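Local coordinates for glycosyl hydrolase family 2, TIM barrel domain protein (Faecalibacterium prausnitzii A2-165, PDB 6ED2) that probably hydrolyses beta-glucuronides, acting as a gut bacterial beta-glucuronidase of glycosyl hydrolase family 2, at residues G60-L65 and R122-G127; D92-T97 and S157-N162; T215-T220 and D293-R298; G223-Y228 and T258-N263. One frame throughout, in Å; residues are numbered along the deposited sequence.

Contact 1 (G60-L65 and R122-G127); sequences GWALDL and RVFVNG
Ala62 sets its methyl over one face of the Phe124 ring, with CB 4.2 Å from the ring centroid and 27° off the ring normal. The methyl is displaced toward the root of the ring, where Ala62 CB lies 3.8 Å from Phe124 CG, so this CH-pi contact covers the inner part of the face. Phe124 reaches that position with CG anti to its own carbonyl carbon (chi1 -55°). Alanine suits the site because a single methyl fills the narrow distance between loop and strand. Alongside, Leu63 brings its CD2 branch to 3.9 Å from Gly127 CA. A side chain at Gly127 would collide with that branch, and at its backbone angles a CB would also press on the preceding carbonyl. A water joins the two backbones: it donates to Ala62 O (2.7 Å) and accepts from Gly127 N (2.8 Å). Ala62 O is gripped a second time by the hydroxyl of Ser157. The loop leaves helix 56-59 through Gly60, whose positive phi completes a Schellman motif. Asn126 and Gly127 form a type I' turn, the classic Asn-Gly connection of a tight beta hairpin, here linking strands 120-125 and 128-134 in the sugar-binding beta-sandwich domain of family 2 glycosidases.

Contact 2 (D92-T97 and S157-N162); sequences DFWYET and SVLANN
Trp94, with CG anti to its carbonyl carbon (chi1 -65°), carries its indole over Leu159. Leu159 CB therefore sits almost on the normal of the six-membered ring, 3.9 Å from its centroid, and Leu159 CD1 lies over the same ring system, 3.7 Å from Trp94 NE1. Phe93 turns the other way, its CG between N and carbonyl carbon (chi1 49°), which swings the ring across to the neighbouring strand. There Phe93 CE1 presses on Ala160 CB at 3.5 Å, a close approach that the small alanine side chain permits, and Ala160 O lies over a face of the ring toward its rim. Strands 92-101 and 152-161 are antiparallel neighbours in the jelly-roll-like beta sandwich of the sugar-binding domain. Phe93 with Ala160 and Tyr95 with Val158 are the hydrogen-bonded pairs, each closed by two backbone bonds; Trp94 with Leu159 is a non-hydrogen-bonded pair. With alanine at Trp94, Leu159 would probably lose the indole face it packs on, and Asp51 the N-H it accepts. At one end Asn161 ND2 gives Asp92 OD1 a fairly straight bond of 2.7 Å, arriving 38° out of the carboxylate plane; Asn161 OD1 is held by Arg120. At the other end a water donates to both Glu96 OE1 (2.6 Å) and Ser157 OG (2.7 Å). The same oxygen of Glu96 takes the N-H of Leu65.

Contact 3 (T215-T220 and D293-R298); sequences TRYRLT and DRIGIR
Tyr217 lays its ring against the backbone of residues 296-298, with Gly296 O over one face, 3.4 Å from Tyr217 CE1. Arg298 O approaches the root of the side chain, 3.4 Å from Tyr217 CB, and Ile297 CA lies 3.8 Å from Tyr217 CD1. Tyr217 OH ends 3.7 Å from Ile295 CB. A water then ties the hydroxyl to the backbone of Gly296: it lies 2.9 Å from Tyr217 OH and accepts from Gly296 N at 3.0 Å. Tyr217 OH also lies 2.8 Å from Thr215 OG1, which in turn bonds Asn429. Farther out, the Arg298 chain bends at chi2 (96°) and returns NH1 toward Tyr217 CD2, guanidinium and ring planes lying 81° apart. Pro431 O, taking the N-H of NE, and Gln466, bonded to NH1, position that guanidinium. The tyrosine reaches from one sheet of the immunoglobulin-like beta sandwich to strand 286-295 of the other and the residues that follow. A phenylalanine in its place would probably leave both the water on Gly296 N and Thr215 OG1 without the phenol oxygen. Tyrosine thus suits the site: its ring packs on peptide groups while its oxygen serves two polar partners.

Contact 4 (G223-Y228 and T258-N263); sequences GAEIDY and TLVVKN
Thr258 donates its hydroxyl to Asp227 OD1 at 2.8 Å, meeting the carboxylate on the anti side and 34° out of its plane. With Asp227 CG (chi1 -61°) and Thr258 OG1 (also -61°) each anti to its own carbonyl carbon, the two side chains lie side by side and point the same way. Arg218 makes salt bridges with both Asp227 OD1 and Glu225 OE2. Threonine suits the spot: while OG1 bonds the aspartate, Thr258 CG2 packs 3.8 Å from Glu225 CB. Four backbone bonds join the antiparallel strands, the shortest from Leu259 N to Ile226 O at 2.7 Å, the others linking Ile226 back to Leu259 and Ala224 with Val261 both ways. Where the pairing ends, Gly223 CA lies 3.4 Å from Val261 O; any CB there would collide with that carbonyl. Ile226 CB packs 4.2 Å from Leu259 CB, and Ile226 CD1 approaches Val261 CG2. Tyr228 crosses Leu259 at about a right angle, its CD2 4.1 Å from Leu259 CG, while its OH bonds Gly254 O and Ser252. Strand 223-232 runs between 210-219 and 256-262 in its sheet, and its apolar face meets Val240 and Leu242 of strand 238-244 in the opposing sheet.

Overall arrangement
The four contacts form two pairs in separate beta-sandwich domains. Contacts 1 and 2, centres about 9 Å apart, share a sheet: Phe124 N lies 2.8 Å from Ser157 O, and the rings of Trp61 and Trp94 meet. Contacts 3 and 4, centres about 7 Å apart, share strand neighbours 210-219 and 223-232, where Arg216 N lies 2.9 Å from Asp227 O; Ile297 also packs on Ala224. Between the pairs the centres are about 40 to 49 Å apart, and the nearest atoms are at least about 24 Å apart. A magnesium ion bound at Thr239 and Glu241 lies about 8 Å from the Leu259 side chain and about 12 Å from that of Ile295.

Contact 1 (G60-L65 and R122-G127)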
# COMPACT_ATOMS: atom_id res chain seq x y z
N GLY A 60 -43.26 18.76 -16.51
CA GLY A 60 -42.88 18.85 -17.91
C GLY A 60 -41.43 18.56 -18.23
O GLY A 60 -40.97 18.96 -19.31
N TRP A 61 -40.71 17.85 -17.36
CA TRP A 61 -39.29 17.55 -17.61
C TRP A 61 -39.09 16.67 -18.84
O TRP A 61 -37.99 16.68 -19.42
CB TRP A 61 -38.65 16.86 -16.41
CG TRP A 61 -38.52 17.70 -15.19
CD1 TRP A 61 -39.22 18.83 -14.88
CD2 TRP A 61 -37.62 17.47 -14.09
NE1 TRP A 61 -38.82 19.32 -13.66
CE2 TRP A 61 -37.83 18.51 -13.16
CE3 TRP A 61 -36.65 16.50 -13.82
CZ2 TRP A 61 -37.12 18.59 -11.96
CZ3 TRP A 61 -35.94 16.58 -12.62
CH2 TRP A 61 -36.18 17.63 -11.71
N ALA A 62 -40.09 15.88 -19.23
CA ALA A 62 -39.94 15.08 -20.44
C ALA A 62 -39.84 15.94 -21.69
O ALA A 62 -39.33 15.47 -22.72
CB ALA A 62 -41.11 14.10 -20.57
N LEU A 63 -40.30 17.19 -21.63
CA LEU A 63 -40.17 18.14 -22.73
C LEU A 63 -38.87 18.92 -22.66
O LEU A 63 -38.26 19.19 -23.71
CB LEU A 63 -41.36 19.10 -22.73
CG LEU A 63 -42.71 18.46 -23.04
CD1 LEU A 63 -43.85 19.34 -22.55
CD2 LEU A 63 -42.83 18.19 -24.52
N ASP A 64 -38.43 19.31 -21.47
CA ASP A 64 -37.04 19.71 -21.27
C ASP A 64 -36.72 19.68 -19.78
O ASP A 64 -37.55 20.07 -18.95
CB ASP A 64 -36.71 21.10 -21.84
CG ASP A 64 -35.34 21.15 -22.53
OD1 ASP A 64 -35.31 21.27 -23.78
OD2 ASP A 64 -34.28 21.05 -21.85
N LEU A 65 -35.51 19.22 -19.46
CA LEU A 65 -35.00 19.30 -18.11
C LEU A 65 -34.73 20.76 -17.78
O LEU A 65 -33.95 21.41 -18.49
CB LEU A 65 -33.72 18.48 -17.98
CG LEU A 65 -33.89 16.97 -18.03
CD1 LEU A 65 -32.54 16.28 -17.87
CD2 LEU A 65 -34.87 16.54 -16.94
N ARG A 122 -39.16 4.73 -17.38
CA ARG A 122 -40.25 5.23 -18.21
C ARG A 122 -39.63 6.09 -19.30
O ARG A 122 -38.91 7.05 -19.00
CB ARG A 122 -41.26 6.04 -17.38
CG ARG A 122 -41.95 5.21 -16.30
CD ARG A 122 -42.79 6.05 -15.38
NE ARG A 122 -43.85 6.76 -16.10
CZ ARG A 122 -44.59 7.71 -15.54
NH1 ARG A 122 -44.39 8.05 -14.27
NH2 ARG A 122 -45.53 8.33 -16.25
N VAL A 123 -39.88 5.74 -20.55
CA VAL A 123 -39.24 6.38 -21.69
C VAL A 123 -40.25 7.29 -22.38
O VAL A 123 -41.38 6.88 -22.68
CB VAL A 123 -38.68 5.33 -22.66
CG1 VAL A 123 -38.09 6.00 -23.91
CG2 VAL A 123 -37.63 4.49 -21.94
N PHE A 124 -39.84 8.53 -22.63
CA PHE A 124 -40.62 9.51 -23.37
C PHE A 124 -39.84 9.93 -24.61
O PHE A 124 -38.62 10.13 -24.56
CB PHE A 124 -40.92 10.74 -22.51
CG PHE A 124 -41.58 10.42 -21.21
CD1 PHE A 124 -42.95 10.58 -21.06
CD2 PHE A 124 -40.85 9.96 -20.12
CE1 PHE A 124 -43.57 10.28 -19.85
CE2 PHE A 124 -41.47 9.65 -18.91
CZ PHE A 124 -42.83 9.82 -18.79
N VAL A 125 -40.55 10.05 -25.73
CA VAL A 125 -40.01 10.64 -26.94
C VAL A 125 -40.89 11.83 -27.31
O VAL A 125 -42.12 11.69 -27.42
CB VAL A 125 -39.92 9.61 -28.07
CG1 VAL A 125 -39.67 10.29 -29.41
CG2 VAL A 125 -38.79 8.64 -27.77
N ASN A 126 -40.28 13.00 -27.45
CA ASN A 126 -41.01 14.25 -27.68
C ASN A 126 -42.14 14.41 -26.68
O ASN A 126 -43.26 14.79 -27.04
CB ASN A 126 -41.53 14.33 -29.11
CG ASN A 126 -40.42 14.21 -30.13
OD1 ASN A 126 -39.31 14.73 -29.92
ND2 ASN A 126 -40.68 13.50 -31.23
N GLY A 127 -41.87 14.10 -25.42
CA GLY A 127 -42.84 14.30 -24.37
C GLY A 127 -43.89 13.22 -24.21
O GLY A 127 -44.67 13.30 -23.26
O HOH W 1 -39.36 13.42 -24.45

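Contact 2 (D92-T97 and S157-N162)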
# COMPACT_ATOMS: atom_id res chain seq x y z
N ASP A 92 -35.91 8.88 -8.05
CA ASP A 92 -36.10 9.19 -9.47
C ASP A 92 -34.95 10.04 -10.00
O ASP A 92 -34.51 10.99 -9.34
CB ASP A 92 -37.41 9.97 -9.66
CG ASP A 92 -38.66 9.12 -9.55
OD1 ASP A 92 -38.59 7.87 -9.60
OD2 ASP A 92 -39.74 9.73 -9.42
N PHE A 93 -34.50 9.73 -11.22
CA PHE A 93 -33.50 10.54 -11.91
C PHE A 93 -33.75 10.45 -13.41
O PHE A 93 -34.30 9.46 -13.91
CB PHE A 93 -32.06 10.10 -11.56
CG PHE A 93 -31.81 8.61 -11.68
CD1 PHE A 93 -31.26 8.08 -12.85
CD2 PHE A 93 -32.14 7.74 -10.63
CE1 PHE A 93 -31.02 6.72 -12.98
CE2 PHE A 93 -31.91 6.37 -10.75
CZ PHE A 93 -31.35 5.85 -11.93
N TRP A 94 -33.30 11.48 -14.14
CA TRP A 94 -33.64 11.65 -15.55
C TRP A 94 -32.39 11.68 -16.42
O TRP A 94 -31.40 12.35 -16.09
CB TRP A 94 -34.43 12.94 -15.78
CG TRP A 94 -35.80 13.00 -15.14
CD1 TRP A 94 -36.08 13.19 -13.83
CD2 TRP A 94 -37.06 12.93 -15.82
NE1 TRP A 94 -37.44 13.23 -13.63
CE2 TRP A 94 -38.06 13.07 -14.84
CE3 TRP A 94 -37.43 12.75 -17.16
CZ2 TRP A 94 -39.43 13.03 -15.16
CZ3 TRP A 94 -38.77 12.72 -17.47
CH2 TRP A 94 -39.76 12.86 -16.48
N TYR A 95 -32.47 10.98 -17.55
CA TYR A 95 -31.52 11.08 -18.64
C TYR A 95 -32.22 11.70 -19.84
O TYR A 95 -33.42 11.48 -20.06
CB TYR A 95 -30.98 9.70 -19.03
CG TYR A 95 -29.92 9.13 -18.11
CD1 TYR A 95 -28.59 9.13 -18.50
CD2 TYR A 95 -30.26 8.56 -16.89
CE1 TYR A 95 -27.61 8.60 -17.68
CE2 TYR A 95 -29.28 8.02 -16.05
CZ TYR A 95 -27.95 8.05 -16.46
OH TYR A 95 -26.96 7.52 -15.65
N GLU A 96 -31.48 12.47 -20.63
CA GLU A 96 -32.07 13.16 -21.77
C GLU A 96 -31.02 13.27 -22.87
O GLU A 96 -29.86 13.60 -22.60
CB GLU A 96 -32.59 14.54 -21.39
CG GLU A 96 -33.32 15.28 -22.51
CD GLU A 96 -33.42 16.79 -22.28
OE1 GLU A 96 -34.17 17.22 -21.39
OE2 GLU A 96 -32.74 17.54 -23.00
N THR A 97 -31.43 12.99 -24.10
CA THR A 97 -30.59 13.27 -25.25
C THR A 97 -31.48 13.56 -26.44
O THR A 97 -32.70 13.68 -26.31
CB THR A 97 -29.60 12.12 -25.50
OG1 THR A 97 -28.70 12.50 -26.54
CG2 THR A 97 -30.32 10.82 -25.90
N SER A 157 -36.21 11.25 -23.45
CA SER A 157 -36.13 11.43 -22.01
C SER A 157 -36.40 10.11 -21.32
O SER A 157 -37.37 9.42 -21.65
CB SER A 157 -37.12 12.48 -21.51
OG SER A 157 -37.08 13.62 -22.35
N VAL A 158 -35.56 9.76 -20.35
CA VAL A 158 -35.73 8.53 -19.59
C VAL A 158 -35.88 8.90 -18.12
O VAL A 158 -34.99 9.51 -17.53
CB VAL A 158 -34.56 7.56 -19.80
CG1 VAL A 158 -34.77 6.28 -18.97
CG2 VAL A 158 -34.41 7.21 -21.27
N LEU A 159 -37.03 8.55 -17.55
CA LEU A 159 -37.26 8.66 -16.12
C LEU A 159 -36.92 7.30 -15.52
O LEU A 159 -37.61 6.31 -15.76
CB LEU A 159 -38.70 9.06 -15.82
CG LEU A 159 -39.14 8.88 -14.37
CD1 LEU A 159 -38.20 9.60 -13.41
CD2 LEU A 159 -40.59 9.38 -14.19
N ALA A 160 -35.82 7.25 -14.77
CA ALA A 160 -35.37 6.01 -14.15
C ALA A 160 -35.49 6.13 -12.64
O ALA A 160 -35.66 7.21 -12.08
CB ALA A 160 -33.93 5.69 -14.58
N ASN A 161 -35.41 4.97 -11.97
CA ASN A 161 -35.57 4.90 -10.53
C ASN A 161 -34.71 3.74 -10.03
O ASN A 161 -34.61 2.71 -10.69
CB ASN A 161 -37.05 4.70 -10.15
CG ASN A 161 -37.28 4.68 -8.64
OD1 ASN A 161 -37.08 3.66 -8.00
ND2 ASN A 161 -37.67 5.82 -8.08
N ASN A 162 -34.06 3.92 -8.87
CA ASN A 162 -33.19 2.88 -8.34
C ASN A 162 -33.58 2.44 -6.93
O ASN A 162 -32.75 1.86 -6.21
CB ASN A 162 -31.73 3.34 -8.37
CG ASN A 162 -31.47 4.51 -7.45
OD1 ASN A 162 -32.40 5.12 -6.93
ND2 ASN A 162 -30.19 4.83 -7.24
O HOH W 2 -36.06 15.58 -20.79

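Contact 3 (T215-T220 and D293-R298)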
# COMPACT_ATOMS: atom_id res chain seq x y z
N THR A 215 -32.13 -22.53 -31.48
CA THR A 215 -31.31 -23.61 -32.01
C THR A 215 -31.16 -24.70 -30.95
O THR A 215 -31.15 -24.42 -29.75
CB THR A 215 -29.90 -23.13 -32.46
OG1 THR A 215 -29.24 -22.45 -31.38
CG2 THR A 215 -29.98 -22.22 -33.67
N ARG A 216 -31.08 -25.95 -31.44
CA ARG A 216 -30.72 -27.16 -30.69
C ARG A 216 -29.67 -27.89 -31.51
O ARG A 216 -29.71 -27.87 -32.74
CB ARG A 216 -31.90 -28.16 -30.49
CG ARG A 216 -33.06 -27.68 -29.65
CD ARG A 216 -34.41 -28.30 -30.09
NE ARG A 216 -35.53 -27.41 -29.71
CZ ARG A 216 -36.44 -26.90 -30.55
NH1 ARG A 216 -36.38 -27.19 -31.85
NH2 ARG A 216 -37.40 -26.11 -30.11
N TYR A 217 -28.75 -28.56 -30.83
CA TYR A 217 -27.61 -29.16 -31.53
C TYR A 217 -27.56 -30.66 -31.29
O TYR A 217 -27.95 -31.16 -30.23
CB TYR A 217 -26.29 -28.48 -31.09
CG TYR A 217 -26.34 -26.99 -31.34
CD1 TYR A 217 -25.89 -26.45 -32.54
CD2 TYR A 217 -26.92 -26.14 -30.41
CE1 TYR A 217 -25.97 -25.10 -32.78
CE2 TYR A 217 -27.01 -24.78 -30.65
CZ TYR A 217 -26.52 -24.27 -31.83
OH TYR A 217 -26.61 -22.93 -32.08
N ARG A 218 -27.05 -31.36 -32.29
CA ARG A 218 -26.94 -32.81 -32.27
C ARG A 218 -25.71 -33.19 -33.07
O ARG A 218 -25.53 -32.73 -34.21
CB ARG A 218 -28.22 -33.43 -32.85
CG ARG A 218 -28.22 -34.93 -33.02
CD ARG A 218 -29.64 -35.41 -33.42
NE ARG A 218 -30.17 -34.64 -34.56
CZ ARG A 218 -31.20 -33.79 -34.50
NH1 ARG A 218 -31.60 -33.15 -35.60
NH2 ARG A 218 -31.85 -33.59 -33.36
N LEU A 219 -24.84 -34.01 -32.48
CA LEU A 219 -23.66 -34.50 -33.17
C LEU A 219 -23.98 -35.82 -33.86
O LEU A 219 -24.71 -36.66 -33.31
CB LEU A 219 -22.50 -34.67 -32.19
CG LEU A 219 -22.21 -33.46 -31.30
CD1 LEU A 219 -20.93 -33.67 -30.51
CD2 LEU A 219 -22.15 -32.17 -32.10
N THR A 220 -23.46 -36.00 -35.07
CA THR A 220 -23.69 -37.21 -35.86
C THR A 220 -22.35 -37.82 -36.24
O THR A 220 -21.29 -37.28 -35.91
CB THR A 220 -24.54 -36.90 -37.10
OG1 THR A 220 -23.78 -36.09 -38.01
CG2 THR A 220 -25.81 -36.17 -36.71
N ASP A 293 -26.31 -13.46 -37.23
CA ASP A 293 -25.79 -13.82 -35.92
C ASP A 293 -24.68 -14.84 -36.14
O ASP A 293 -24.42 -15.27 -37.27
CB ASP A 293 -26.90 -14.34 -35.00
CG ASP A 293 -26.59 -14.14 -33.51
OD1 ASP A 293 -25.43 -13.77 -33.16
OD2 ASP A 293 -27.51 -14.38 -32.69
N ARG A 294 -24.01 -15.18 -35.05
CA ARG A 294 -22.97 -16.19 -35.07
C ARG A 294 -23.30 -17.22 -34.00
O ARG A 294 -23.71 -16.85 -32.89
CB ARG A 294 -21.61 -15.57 -34.83
CG ARG A 294 -21.31 -14.48 -35.83
CD ARG A 294 -20.04 -13.76 -35.48
NE ARG A 294 -18.85 -14.52 -35.84
CZ ARG A 294 -17.73 -14.49 -35.13
NH1 ARG A 294 -17.66 -13.75 -34.02
NH2 ARG A 294 -16.68 -15.22 -35.52
N ILE A 295 -23.17 -18.49 -34.35
CA ILE A 295 -23.54 -19.58 -33.47
C ILE A 295 -22.40 -20.58 -33.42
O ILE A 295 -21.60 -20.69 -34.35
CB ILE A 295 -24.84 -20.28 -33.90
CG1 ILE A 295 -24.64 -20.93 -35.27
CG2 ILE A 295 -25.99 -19.33 -33.91
CD1 ILE A 295 -25.93 -21.49 -35.87
N GLY A 296 -22.33 -21.32 -32.33
CA GLY A 296 -21.36 -22.39 -32.18
C GLY A 296 -22.08 -23.71 -32.08
O GLY A 296 -23.15 -23.80 -31.47
N ILE A 297 -21.50 -24.73 -32.70
CA ILE A 297 -22.08 -26.07 -32.73
C ILE A 297 -21.50 -26.85 -31.56
O ILE A 297 -20.33 -27.25 -31.59
CB ILE A 297 -21.82 -26.76 -34.07
CG1 ILE A 297 -22.40 -25.94 -35.22
CG2 ILE A 297 -22.43 -28.15 -34.07
CD1 ILE A 297 -22.22 -26.61 -36.57
N ARG A 298 -22.30 -27.06 -30.53
CA ARG A 298 -21.85 -27.79 -29.36
C ARG A 298 -23.07 -28.31 -28.60
O ARG A 298 -24.13 -27.67 -28.58
CB ARG A 298 -21.00 -26.90 -28.44
CG ARG A 298 -21.76 -25.73 -27.83
CD ARG A 298 -22.29 -26.05 -26.44
NE ARG A 298 -23.13 -25.00 -25.85
CZ ARG A 298 -24.45 -24.93 -25.98
NH1 ARG A 298 -25.08 -25.83 -26.72
NH2 ARG A 298 -25.13 -23.94 -25.40
O HOH W 3 -24.78 -21.21 -30.66

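Contact 4 (G223-Y228 and T258-N263)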
# COMPACT_ATOMS: atom_id res chain seq x y z
N GLY A 223 -21.00 -35.33 -38.92
CA GLY A 223 -20.96 -33.92 -38.63
C GLY A 223 -21.93 -33.54 -37.54
O GLY A 223 -21.87 -34.09 -36.43
N ALA A 224 -22.84 -32.63 -37.84
CA ALA A 224 -23.77 -32.16 -36.83
C ALA A 224 -25.05 -31.69 -37.51
O ALA A 224 -25.08 -31.45 -38.72
CB ALA A 224 -23.17 -31.03 -35.99
N GLU A 225 -26.09 -31.58 -36.71
CA GLU A 225 -27.37 -31.05 -37.16
C GLU A 225 -27.85 -29.99 -36.18
O GLU A 225 -27.70 -30.14 -34.97
CB GLU A 225 -28.43 -32.16 -37.27
CG GLU A 225 -27.95 -33.34 -38.08
CD GLU A 225 -29.07 -34.30 -38.43
OE1 GLU A 225 -28.95 -34.98 -39.47
OE2 GLU A 225 -30.04 -34.38 -37.65
N ILE A 226 -28.42 -28.92 -36.72
CA ILE A 226 -28.98 -27.84 -35.94
C ILE A 226 -30.46 -27.78 -36.27
O ILE A 226 -30.82 -27.48 -37.41
CB ILE A 226 -28.32 -26.48 -36.25
CG1 ILE A 226 -26.78 -26.59 -36.20
CG2 ILE A 226 -28.85 -25.43 -35.31
CD1 ILE A 226 -26.05 -25.39 -36.85
N ASP A 227 -31.31 -28.06 -35.28
CA ASP A 227 -32.74 -27.80 -35.40
C ASP A 227 -33.00 -26.36 -34.99
O ASP A 227 -32.55 -25.91 -33.93
CB ASP A 227 -33.58 -28.74 -34.53
CG ASP A 227 -33.40 -30.23 -34.89
OD1 ASP A 227 -33.04 -30.56 -36.05
OD2 ASP A 227 -33.63 -31.07 -34.00
N TYR A 228 -33.74 -25.64 -35.82
CA TYR A 228 -33.99 -24.24 -35.59
C TYR A 228 -35.49 -23.99 -35.63
O TYR A 228 -36.24 -24.71 -36.27
CB TYR A 228 -33.25 -23.37 -36.63
CG TYR A 228 -33.86 -23.44 -38.02
CD1 TYR A 228 -34.95 -22.66 -38.36
CD2 TYR A 228 -33.34 -24.27 -38.99
CE1 TYR A 228 -35.51 -22.72 -39.61
CE2 TYR A 228 -33.91 -24.33 -40.26
CZ TYR A 228 -35.00 -23.55 -40.56
OH TYR A 228 -35.59 -23.58 -41.81
N THR A 258 -33.98 -28.11 -40.13
CA THR A 258 -32.72 -28.67 -39.67
C THR A 258 -31.62 -28.22 -40.62
O THR A 258 -31.78 -28.33 -41.84
CB THR A 258 -32.81 -30.20 -39.61
OG1 THR A 258 -33.85 -30.57 -38.69
CG2 THR A 258 -31.49 -30.81 -39.14
N LEU A 259 -30.53 -27.69 -40.07
CA LEU A 259 -29.34 -27.42 -40.86
C LEU A 259 -28.38 -28.59 -40.67
O LEU A 259 -28.02 -28.93 -39.54
CB LEU A 259 -28.68 -26.10 -40.45
CG LEU A 259 -29.62 -24.89 -40.50
CD1 LEU A 259 -29.08 -23.76 -39.65
CD2 LEU A 259 -29.86 -24.42 -41.95
N VAL A 260 -28.01 -29.23 -41.77
CA VAL A 260 -27.07 -30.35 -41.75
C VAL A 260 -25.70 -29.80 -42.08
O VAL A 260 -25.50 -29.23 -43.16
CB VAL A 260 -27.49 -31.44 -42.75
CG1 VAL A 260 -26.52 -32.60 -42.73
CG2 VAL A 260 -28.90 -31.92 -42.44
N VAL A 261 -24.74 -29.97 -41.16
CA VAL A 261 -23.40 -29.43 -41.33
C VAL A 261 -22.42 -30.59 -41.36
O VAL A 261 -22.01 -31.11 -40.31
CB VAL A 261 -23.03 -28.42 -40.24
CG1 VAL A 261 -21.68 -27.80 -40.53
CG2 VAL A 261 -24.09 -27.34 -40.13
N LYS A 262 -22.00 -30.98 -42.56
CA LYS A 262 -21.06 -32.08 -42.71
C LYS A 262 -19.67 -31.67 -42.25
O LYS A 262 -19.20 -30.57 -42.55
CB LYS A 262 -21.04 -32.56 -44.16
CG LYS A 262 -20.39 -33.91 -44.35
CD LYS A 262 -20.42 -34.32 -45.82
CE LYS A 262 -19.25 -35.24 -46.18
NZ LYS A 262 -19.19 -35.49 -47.65
N ASN A 263 -19.01 -32.56 -41.51
CA ASN A 263 -17.68 -32.28 -40.95
C ASN A 263 -17.70 -30.98 -40.14
O ASN A 263 -16.78 -30.17 -40.22
CB ASN A 263 -16.62 -32.22 -42.05
CG ASN A 263 -16.56 -33.49 -42.86
OD1 ASN A 263 -16.42 -34.58 -42.32
ND2 ASN A 263 -16.67 -33.36 -44.18